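Local coordinates for protein maleate cis-trans isomerase (Pseudomonas putida, PDB 4FQ5) that probably catalyses the cis-trans isomerisation of the double bond in maleate to give fumarate, working as a homodimer, at residues C103-H115 with Y160-H174. The protein carries 1 engineered substitution. Numbering follows the deposited sequence.
Sequences CLVAIMSMGHGYH and YMKPLTELVVDYIRH. With MAE (maleic acid), chain C.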
ATOM      1  N   CYS A 103     -15.582  17.691 -14.217  1.00 30.37           N
ATOM      2  CA  CYS A 103     -15.124  18.808 -15.044  1.00 29.79           C
ATOM      3  C   CYS A 103     -15.579  20.204 -14.592  1.00 29.34           C
ATOM      4  O   CYS A 103     -16.711  20.610 -14.749  1.00 29.18           O
ATOM      5  CB  CYS A 103     -15.498  18.564 -16.497  1.00 30.58           C
ATOM      6  SG  CYS A 103     -14.894  19.753 -17.692  1.00 31.88           S
ATOM      7  N   LEU A 104     -14.625  20.928 -14.054  1.00 28.01           N
ATOM      8  CA  LEU A 104     -14.801  22.282 -13.524  1.00 28.56           C
ATOM      9  C   LEU A 104     -15.350  23.258 -14.565  1.00 28.35           C
ATOM     10  O   LEU A 104     -16.312  23.967 -14.302  1.00 27.56           O
ATOM     11  CB  LEU A 104     -13.452  22.787 -12.988  1.00 28.62           C
ATOM     12  CG  LEU A 104     -13.030  24.181 -12.478  1.00 29.86           C
ATOM     13  CD1 LEU A 104     -13.468  25.373 -13.325  1.00 30.26           C
ATOM     14  CD2 LEU A 104     -13.347  24.406 -11.011  1.00 29.95           C
ATOM     15  N   VAL A 105     -14.724  23.291 -15.738  1.00 27.95           N
ATOM     16  CA  VAL A 105     -15.067  24.282 -16.753  1.00 28.59           C
ATOM     17  C   VAL A 105     -16.446  24.034 -17.394  1.00 29.05           C
ATOM     18  O   VAL A 105     -17.119  24.972 -17.818  1.00 29.43           O
ATOM     19  CB  VAL A 105     -13.939  24.451 -17.801  1.00 28.06           C
ATOM     20  CG1 VAL A 105     -13.905  23.290 -18.791  1.00 27.90           C
ATOM     21  CG2 VAL A 105     -14.070  25.788 -18.513  1.00 28.78           C
ATOM     22  N   ALA A 106     -16.859  22.771 -17.444  1.00 29.00           N
ATOM     23  CA  ALA A 106     -18.158  22.400 -17.999  1.00 29.87           C
ATOM     24  C   ALA A 106     -19.280  23.001 -17.159  1.00 30.40           C
ATOM     25  O   ALA A 106     -20.272  23.502 -17.694  1.00 32.14           O
ATOM     26  CB  ALA A 106     -18.291  20.889 -18.056  1.00 28.81           C
ATOM     27  N   ILE A 107     -19.112  22.955 -15.843  1.00 29.29           N
ATOM     28  CA  ILE A 107     -20.065  23.570 -14.932  1.00 29.63           C
ATOM     29  C   ILE A 107     -20.042  25.098 -15.059  1.00 30.58           C
ATOM     30  O   ILE A 107     -21.082  25.720 -15.282  1.00 30.78           O
ATOM     31  CB  ILE A 107     -19.815  23.134 -13.470  1.00 29.23           C
ATOM     32  CG1 ILE A 107     -20.161  21.648 -13.263  1.00 29.04           C
ATOM     33  CG2 ILE A 107     -20.564  24.033 -12.495  1.00 29.10           C
ATOM     34  CD1 ILE A 107     -21.559  21.236 -13.692  1.00 29.96           C
ATOM     35  N   MET A 108     -18.860  25.692 -14.937  1.00 30.66           N
ATOM     36  CA  MET A 108     -18.737  27.149 -14.978  1.00 32.65           C
ATOM     37  C   MET A 108     -19.162  27.743 -16.334  1.00 33.84           C
ATOM     38  O   MET A 108     -19.734  28.827 -16.377  1.00 36.04           O
ATOM     39  CB  MET A 108     -17.332  27.607 -14.548  1.00 31.89           C
ATOM     40  CG  MET A 108     -16.993  27.272 -13.093  1.00 31.73           C
ATOM     41  SD  MET A 108     -15.517  28.106 -12.464  1.00 31.86           S
ATOM     42  CE  MET A 108     -15.478  27.568 -10.761  1.00 30.55           C
ATOM     43  N   SER A 109     -18.905  27.014 -17.422  1.00 34.01           N
ATOM     44  CA  SER A 109     -19.326  27.399 -18.781  1.00 35.26           C
ATOM     45  C   SER A 109     -20.830  27.620 -18.951  1.00 35.73           C
ATOM     46  O   SER A 109     -21.258  28.271 -19.904  1.00 35.61           O
ATOM     47  CB  SER A 109     -18.925  26.314 -19.782  1.00 35.98           C
ATOM     48  OG  SER A 109     -17.597  26.491 -20.212  1.00 40.60           O
ATOM     49  N   MET A 110     -21.625  27.045 -18.052  1.00 35.19           N
ATOM     50  CA  MET A 110     -23.078  27.076 -18.191  1.00 35.57           C
ATOM     51  C   MET A 110     -23.713  28.314 -17.572  1.00 34.82           C
ATOM     52  O   MET A 110     -24.923  28.475 -17.616  1.00 35.13           O
ATOM     53  CB  MET A 110     -23.696  25.807 -17.598  1.00 36.34           C
ATOM     54  CG  MET A 110     -23.334  24.525 -18.335  1.00 37.15           C
ATOM     55  SD  MET A 110     -23.960  24.473 -20.028  1.00 41.50           S
ATOM     56  CE  MET A 110     -25.725  24.476 -19.728  1.00 40.07           C
ATOM     57  N   GLY A 111     -22.900  29.184 -16.984  1.00 35.05           N
ATOM     58  CA  GLY A 111     -23.418  30.413 -16.380  1.00 35.03           C
ATOM     59  C   GLY A 111     -23.370  30.463 -14.862  1.00 33.92           C
ATOM     60  O   GLY A 111     -23.294  29.428 -14.196  1.00 32.61           O
ATOM     61  N   HIS A 112     -23.445  31.679 -14.324  1.00 34.37           N
ATOM     62  CA  HIS A 112     -23.319  31.917 -12.888  1.00 34.12           C
ATOM     63  C   HIS A 112     -24.272  31.096 -12.066  1.00 34.06           C
ATOM     64  O   HIS A 112     -25.463  31.004 -12.377  1.00 33.67           O
ATOM     65  CB  HIS A 112     -23.503  33.396 -12.566  1.00 35.78           C
ATOM     66  CG  HIS A 112     -22.390  34.284 -13.085  1.00 36.44           C
ATOM     67  ND1 HIS A 112     -21.157  33.817 -13.368  1.00 36.83           N
ATOM     68  CD2 HIS A 112     -22.353  35.654 -13.322  1.00 36.89           C
ATOM     69  CE1 HIS A 112     -20.376  34.830 -13.791  1.00 36.59           C
ATOM     70  NE2 HIS A 112     -21.109  35.955 -13.762  1.00 38.24           N
ATOM     71  N   GLY A 113     -23.740  30.483 -11.012  1.00 33.29           N
ATOM     72  CA  GLY A 113     -24.531  29.700 -10.071  1.00 32.67           C
ATOM     73  C   GLY A 113     -24.910  28.306 -10.539  1.00 31.90           C
ATOM     74  O   GLY A 113     -25.669  27.603  -9.864  1.00 30.57           O
ATOM     75  N   TYR A 114     -24.380  27.884 -11.683  1.00 31.89           N
ATOM     76  CA  TYR A 114     -24.753  26.584 -12.234  1.00 31.24           C
ATOM     77  C   TYR A 114     -24.278  25.402 -11.389  1.00 30.85           C
ATOM     78  O   TYR A 114     -24.892  24.335 -11.433  1.00 30.18           O
ATOM     79  CB  TYR A 114     -24.299  26.427 -13.689  1.00 31.77           C
ATOM     80  CG  TYR A 114     -24.876  25.206 -14.372  1.00 32.45           C
ATOM     81  CD1 TYR A 114     -24.076  24.097 -14.665  1.00 32.67           C
ATOM     82  CD2 TYR A 114     -26.229  25.152 -14.721  1.00 33.37           C
ATOM     83  CE1 TYR A 114     -24.607  22.977 -15.298  1.00 32.30           C
ATOM     84  CE2 TYR A 114     -26.765  24.040 -15.352  1.00 33.43           C
ATOM     85  CZ  TYR A 114     -25.956  22.956 -15.636  1.00 33.07           C
ATOM     86  OH  TYR A 114     -26.500  21.856 -16.265  1.00 33.84           O
ATOM     87  N   HIS A 115     -23.207  25.579 -10.617  1.00 31.29           N
ATOM     88  CA  HIS A 115     -22.748  24.485  -9.747  1.00 32.45           C
ATOM     89  C   HIS A 115     -23.790  24.061  -8.745  1.00 33.15           C
ATOM     90  O   HIS A 115     -23.894  22.879  -8.423  1.00 32.68           O
ATOM     91  CB  HIS A 115     -21.387  24.767  -9.099  1.00 32.22           C
ATOM     92  CG  HIS A 115     -21.427  25.739  -7.951  1.00 32.96           C
ATOM     93  ND1 HIS A 115     -21.331  27.072  -8.123  1.00 34.02           N
ATOM     94  CD2 HIS A 115     -21.513  25.525  -6.577  1.00 33.33           C
ATOM     95  CE1 HIS A 115     -21.376  27.683  -6.923  1.00 34.50           C
ATOM     96  NE2 HIS A 115     -21.484  26.733  -5.977  1.00 34.32           N
ATOM     97  N   TYR A 160      -6.856  25.754 -20.283  1.00 30.62           N
ATOM     98  CA  TYR A 160      -7.874  26.083 -21.277  1.00 31.55           C
ATOM     99  C   TYR A 160      -7.448  27.172 -22.250  1.00 32.59           C
ATOM    100  O   TYR A 160      -6.527  27.949 -21.981  1.00 32.16           O
ATOM    101  CB  TYR A 160      -9.170  26.570 -20.614  1.00 30.68           C
ATOM    102  CG  TYR A 160      -9.624  25.829 -19.380  1.00 29.99           C
ATOM    103  CD1 TYR A 160      -9.838  24.449 -19.393  1.00 29.33           C
ATOM    104  CD2 TYR A 160      -9.885  26.525 -18.207  1.00 29.93           C
ATOM    105  CE1 TYR A 160     -10.277  23.787 -18.255  1.00 28.61           C
ATOM    106  CE2 TYR A 160     -10.307  25.874 -17.066  1.00 29.30           C
ATOM    107  CZ  TYR A 160     -10.510  24.509 -17.098  1.00 28.73           C
ATOM    108  OH  TYR A 160     -10.937  23.885 -15.950  1.00 28.70           O
ATOM    109  N   MET A 161      -8.158  27.222 -23.375  1.00 33.35           N
ATOM    110  CA  MET A 161      -8.160  28.387 -24.256  1.00 34.03           C
ATOM    111  C   MET A 161      -8.582  29.630 -23.472  1.00 34.10           C
ATOM    112  O   MET A 161      -9.278  29.535 -22.457  1.00 34.08           O
ATOM    113  CB  MET A 161      -9.098  28.148 -25.441  1.00 34.65           C
ATOM    114  CG  MET A 161      -8.760  26.913 -26.266  1.00 35.44           C
ATOM    115  SD  MET A 161      -7.008  26.761 -26.706  1.00 36.68           S
ATOM    116  CE  MET A 161      -6.840  27.996 -27.999  1.00 37.64           C
ATOM    117  N   LYS A 162      -8.156  30.794 -23.948  1.00 35.31           N
ATOM    118  CA  LYS A 162      -8.304  32.058 -23.216  1.00 36.15           C
ATOM    119  C   LYS A 162      -9.751  32.441 -22.847  1.00 35.36           C
ATOM    120  O   LYS A 162      -9.990  32.848 -21.711  1.00 34.22           O
ATOM    121  CB  LYS A 162      -7.595  33.188 -23.981  1.00 38.36           C
ATOM    122  CG  LYS A 162      -7.572  34.545 -23.298  1.00 41.64           C
ATOM    123  CD  LYS A 162      -6.787  35.534 -24.152  1.00 44.59           C
ATOM    124  CE  LYS A 162      -6.839  36.945 -23.582  1.00 46.95           C
ATOM    125  NZ  LYS A 162      -6.020  37.873 -24.412  1.00 49.00           N
ATOM    126  N   PRO A 163     -10.712  32.314 -23.796  1.00 35.69           N
ATOM    127  CA  PRO A 163     -12.122  32.646 -23.490  1.00 36.07           C
ATOM    128  C   PRO A 163     -12.704  31.824 -22.337  1.00 35.41           C
ATOM    129  O   PRO A 163     -13.386  32.367 -21.469  1.00 34.64           O
ATOM    130  CB  PRO A 163     -12.859  32.290 -24.790  1.00 35.74           C
ATOM    131  CG  PRO A 163     -11.817  32.401 -25.855  1.00 36.48           C
ATOM    132  CD  PRO A 163     -10.535  31.951 -25.217  1.00 35.54           C
ATOM    133  N   LEU A 164     -12.439  30.522 -22.356  1.00 35.24           N
ATOM    134  CA  LEU A 164     -12.870  29.605 -21.296  1.00 34.92           C
ATOM    135  C   LEU A 164     -12.250  29.967 -19.952  1.00 35.01           C
ATOM    136  O   LEU A 164     -12.943  29.969 -18.934  1.00 35.23           O
ATOM    137  CB  LEU A 164     -12.519  28.163 -21.682  1.00 34.38           C
ATOM    138  CG  LEU A 164     -13.625  27.247 -22.217  1.00 35.34           C
ATOM    139  CD1 LEU A 164     -14.846  27.989 -22.743  1.00 35.38           C
ATOM    140  CD2 LEU A 164     -13.076  26.276 -23.253  1.00 34.33           C
ATOM    141  N   THR A 165     -10.951  30.281 -19.958  1.00 34.87           N
ATOM    142  CA  THR A 165     -10.246  30.721 -18.749  1.00 35.04           C
ATOM    143  C   THR A 165     -10.898  31.982 -18.167  1.00 36.10           C
ATOM    144  O   THR A 165     -11.058  32.112 -16.946  1.00 34.96           O
ATOM    145  CB  THR A 165      -8.746  30.970 -19.030  1.00 34.66           C
ATOM    146  OG1 THR A 165      -8.143  29.764 -19.521  1.00 33.76           O
ATOM    147  CG2 THR A 165      -8.012  31.421 -17.769  1.00 33.75           C
ATOM    148  N   GLU A 166     -11.285  32.895 -19.058  1.00 38.68           N
ATOM    149  CA  GLU A 166     -11.965  34.130 -18.674  1.00 40.84           C
ATOM    150  C   GLU A 166     -13.262  33.839 -17.940  1.00 38.57           C
ATOM    151  O   GLU A 166     -13.540  34.440 -16.909  1.00 38.10           O
ATOM    152  CB  GLU A 166     -12.279  34.957 -19.915  1.00 45.72           C
ATOM    153  CG  GLU A 166     -11.847  36.399 -19.808  1.00 52.19           C
ATOM    154  CD  GLU A 166     -10.426  36.591 -20.286  1.00 56.04           C
ATOM    155  OE1 GLU A 166     -10.223  36.649 -21.521  1.00 58.41           O
ATOM    156  OE2 GLU A 166      -9.521  36.694 -19.428  1.00 59.13           O
ATOM    157  N   LEU A 167     -14.055  32.918 -18.489  1.00 37.97           N
ATOM    158  CA  LEU A 167     -15.307  32.487 -17.862  1.00 37.05           C
ATOM    159  C   LEU A 167     -15.071  31.976 -16.448  1.00 34.88           C
ATOM    160  O   LEU A 167     -15.818  32.317 -15.533  1.00 34.63           O
ATOM    161  CB  LEU A 167     -15.988  31.394 -18.696  1.00 38.01           C
ATOM    162  CG  LEU A 167     -17.059  31.734 -19.742  1.00 40.71           C
ATOM    163  CD1 LEU A 167     -16.656  32.867 -20.682  1.00 43.05           C
ATOM    164  CD2 LEU A 167     -17.410  30.490 -20.542  1.00 39.31           C
ATOM    165  N   VAL A 168     -14.032  31.158 -16.282  1.00 33.40           N
ATOM    166  CA  VAL A 168     -13.706  30.550 -14.989  1.00 31.85           C
ATOM    167  C   VAL A 168     -13.347  31.623 -13.972  1.00 31.97           C
ATOM    168  O   VAL A 168     -13.903  31.654 -12.867  1.00 31.93           O
ATOM    169  CB  VAL A 168     -12.578  29.501 -15.125  1.00 31.33           C
ATOM    170  CG1 VAL A 168     -12.065  29.059 -13.759  1.00 30.68           C
ATOM    171  CG2 VAL A 168     -13.076  28.297 -15.915  1.00 30.44           C
ATOM    172  N   VAL A 169     -12.436  32.513 -14.357  1.00 33.31           N
ATOM    173  CA  VAL A 169     -12.025  33.628 -13.500  1.00 34.79           C
ATOM    174  C   VAL A 169     -13.229  34.502 -13.124  1.00 35.29           C
ATOM    175  O   VAL A 169     -13.397  34.855 -11.957  1.00 34.54           O
ATOM    176  CB  VAL A 169     -10.894  34.449 -14.159  1.00 35.81           C
ATOM    177  CG1 VAL A 169     -10.701  35.788 -13.459  1.00 37.08           C
ATOM    178  CG2 VAL A 169      -9.596  33.651 -14.147  1.00 35.48           C
ATOM    179  N   ASP A 170     -14.081  34.808 -14.104  1.00 36.31           N
ATOM    180  CA  ASP A 170     -15.299  35.584 -13.846  1.00 37.75           C
ATOM    181  C   ASP A 170     -16.287  34.850 -12.930  1.00 35.99           C
ATOM    182  O   ASP A 170     -16.946  35.479 -12.100  1.00 35.41           O
ATOM    183  CB  ASP A 170     -15.977  35.999 -15.154  1.00 40.90           C
ATOM    184  CG  ASP A 170     -15.214  37.092 -15.893  1.00 45.90           C
ATOM    185  OD1 ASP A 170     -14.189  37.602 -15.370  1.00 48.05           O
ATOM    186  OD2 ASP A 170     -15.642  37.449 -17.014  1.00 49.64           O
ATOM    187  N   TYR A 171     -16.369  33.525 -13.072  1.00 34.51           N
ATOM    188  CA  TYR A 171     -17.212  32.700 -12.197  1.00 33.07           C
ATOM    189  C   TYR A 171     -16.731  32.786 -10.745  1.00 32.87           C
ATOM    190  O   TYR A 171     -17.534  32.961  -9.814  1.00 33.04           O
ATOM    191  CB  TYR A 171     -17.218  31.240 -12.681  1.00 31.60           C
ATOM    192  CG  TYR A 171     -18.351  30.384 -12.139  1.00 30.79           C
ATOM    193  CD1 TYR A 171     -19.459  30.082 -12.933  1.00 30.78           C
ATOM    194  CD2 TYR A 171     -18.304  29.863 -10.844  1.00 30.22           C
ATOM    195  CE1 TYR A 171     -20.493  29.294 -12.449  1.00 30.68           C
ATOM    196  CE2 TYR A 171     -19.331  29.077 -10.346  1.00 30.20           C
ATOM    197  CZ  TYR A 171     -20.422  28.795 -11.152  1.00 30.57           C
ATOM    198  OH  TYR A 171     -21.438  28.020 -10.656  1.00 30.76           O
ATOM    199  N   ILE A 172     -15.418  32.672 -10.560  1.00 32.63           N
ATOM    200  CA  ILE A 172     -14.804  32.734  -9.234  1.00 32.58           C
ATOM    201  C   ILE A 172     -15.005  34.118  -8.605  1.00 33.48           C
ATOM    202  O   ILE A 172     -15.383  34.234  -7.433  1.00 33.09           O
ATOM    203  CB  ILE A 172     -13.302  32.363  -9.297  1.00 32.40           C
ATOM    204  CG1 ILE A 172     -13.134  30.896  -9.730  1.00 31.82           C
ATOM    205  CG2 ILE A 172     -12.637  32.587  -7.949  1.00 32.23           C
ATOM    206  CD1 ILE A 172     -11.765  30.561 -10.283  1.00 31.42           C
ATOM    207  N   ARG A 173     -14.769  35.160  -9.399  1.00 34.45           N
ATOM    208  CA  ARG A 173     -15.009  36.533  -8.967  1.00 35.95           C
ATOM    209  C   ARG A 173     -16.469  36.743  -8.566  1.00 35.95           C
ATOM    210  O   ARG A 173     -16.748  37.369  -7.545  1.00 36.71           O
ATOM    211  CB  ARG A 173     -14.582  37.526 -10.058  1.00 36.62           C
ATOM    212  CG  ARG A 173     -13.074  37.627 -10.235  1.00 37.25           C
ATOM    213  CD  ARG A 173     -12.690  38.591 -11.352  1.00 38.21           C
ATOM    214  NE  ARG A 173     -11.248  38.858 -11.345  1.00 39.05           N
ATOM    215  CZ  ARG A 173     -10.523  39.146 -12.426  1.00 39.35           C
ATOM    216  NH1 ARG A 173     -11.090  39.210 -13.622  1.00 40.16           N
ATOM    217  NH2 ARG A 173      -9.220  39.363 -12.312  1.00 39.82           N
ATOM    218  N   HIS A 174     -17.391  36.190  -9.357  1.00 36.65           N
ATOM    219  CA  HIS A 174     -18.824  36.277  -9.065  1.00 37.28           C
ATOM    220  C   HIS A 174     -19.165  35.624  -7.754  1.00 38.29           C
ATOM    221  O   HIS A 174     -20.082  36.061  -7.045  1.00 38.90           O
ATOM    222  CB  HIS A 174     -19.647  35.656 -10.193  1.00 37.51           C
ATOM    223  CG  HIS A 174     -21.138  35.837 -10.030  1.00 37.88           C
ATOM    224  ND1 HIS A 174     -21.943  34.857  -9.573  1.00 38.89           N
ATOM    225  CD2 HIS A 174     -21.955  36.943 -10.259  1.00 38.48           C
ATOM    226  CE1 HIS A 174     -23.214  35.308  -9.524  1.00 38.73           C
ATOM    227  NE2 HIS A 174     -23.219  36.583  -9.946  1.00 39.17           N
TER
HETATM  228  C1  MAE C 301     -11.146  18.065 -17.875  1.00 36.17           C
HETATM  229  O1  MAE C 301     -10.924  16.923 -18.307  1.00 33.92           O
HETATM  230  O2  MAE C 301     -10.278  18.789 -17.364  1.00 35.49           O
HETATM  231  C2  MAE C 301     -12.512  18.592 -18.011  1.00 35.69           C
HETATM  232  C3  MAE C 301     -12.984  19.636 -17.353  1.00 35.20           C
HETATM  233  C4  MAE C 301     -12.226  20.427 -16.357  1.00 35.48           C
HETATM  234  O3  MAE C 301     -11.943  21.588 -16.636  1.00 35.42           O
HETATM  235  O4  MAE C 301     -11.921  19.957 -15.256  1.00 35.24           O
HETATM  236  O   HOH W   1     -21.280  31.703  -9.925  1.00 25.50           O
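Met108, Tyr171 and Val105 carry this helix-helix packing between the two parallel-sheet α/β halves of an Asp/Glu racemase-like fold, where helices 104-108 and 162-174 cross at 71°. Tyr171 is the main projection: CG lies anti to its backbone N (chi1 -162°), which sends the ring edge-on into the turn 111-114, Gly111 O lying at its edge. Met108 pads one ring face, its CG 3.6 Å from the Tyr171 ring centroid, while its extended chain carries SD past the ring obliquely, a Met-aromatic contact, and water 1 sits over the opposite face. One turn earlier in helix 162-174, Val168 fills the hollow between Leu104, Val105 and Met108, CG1 against Met108 SD and CG2 3.7 Å from Val105 CG2. Val105 also presses its CB over a face of the Tyr160 ring, 3.5 Å from Tyr160 CZ. This places the packing beside the active site, as Tyr160 OH donates to maleate O3 at 2.6 Å and Cys103 SG, the predicted nucleophile, is covalently joined to maleate C3; Asn38 and Asn190 also bind the ligand. At the outer end, the His112 and His174 rings form a nearly parallel offset stack, with centroids 3.8 Å apart. Two bonds grip the inserted phenol at the start of helix 114-128: His115 N donates to Tyr171 OH at 170°, and His115 ND1 meets the same oxygen at 2.7 Å, near the imidazole plane.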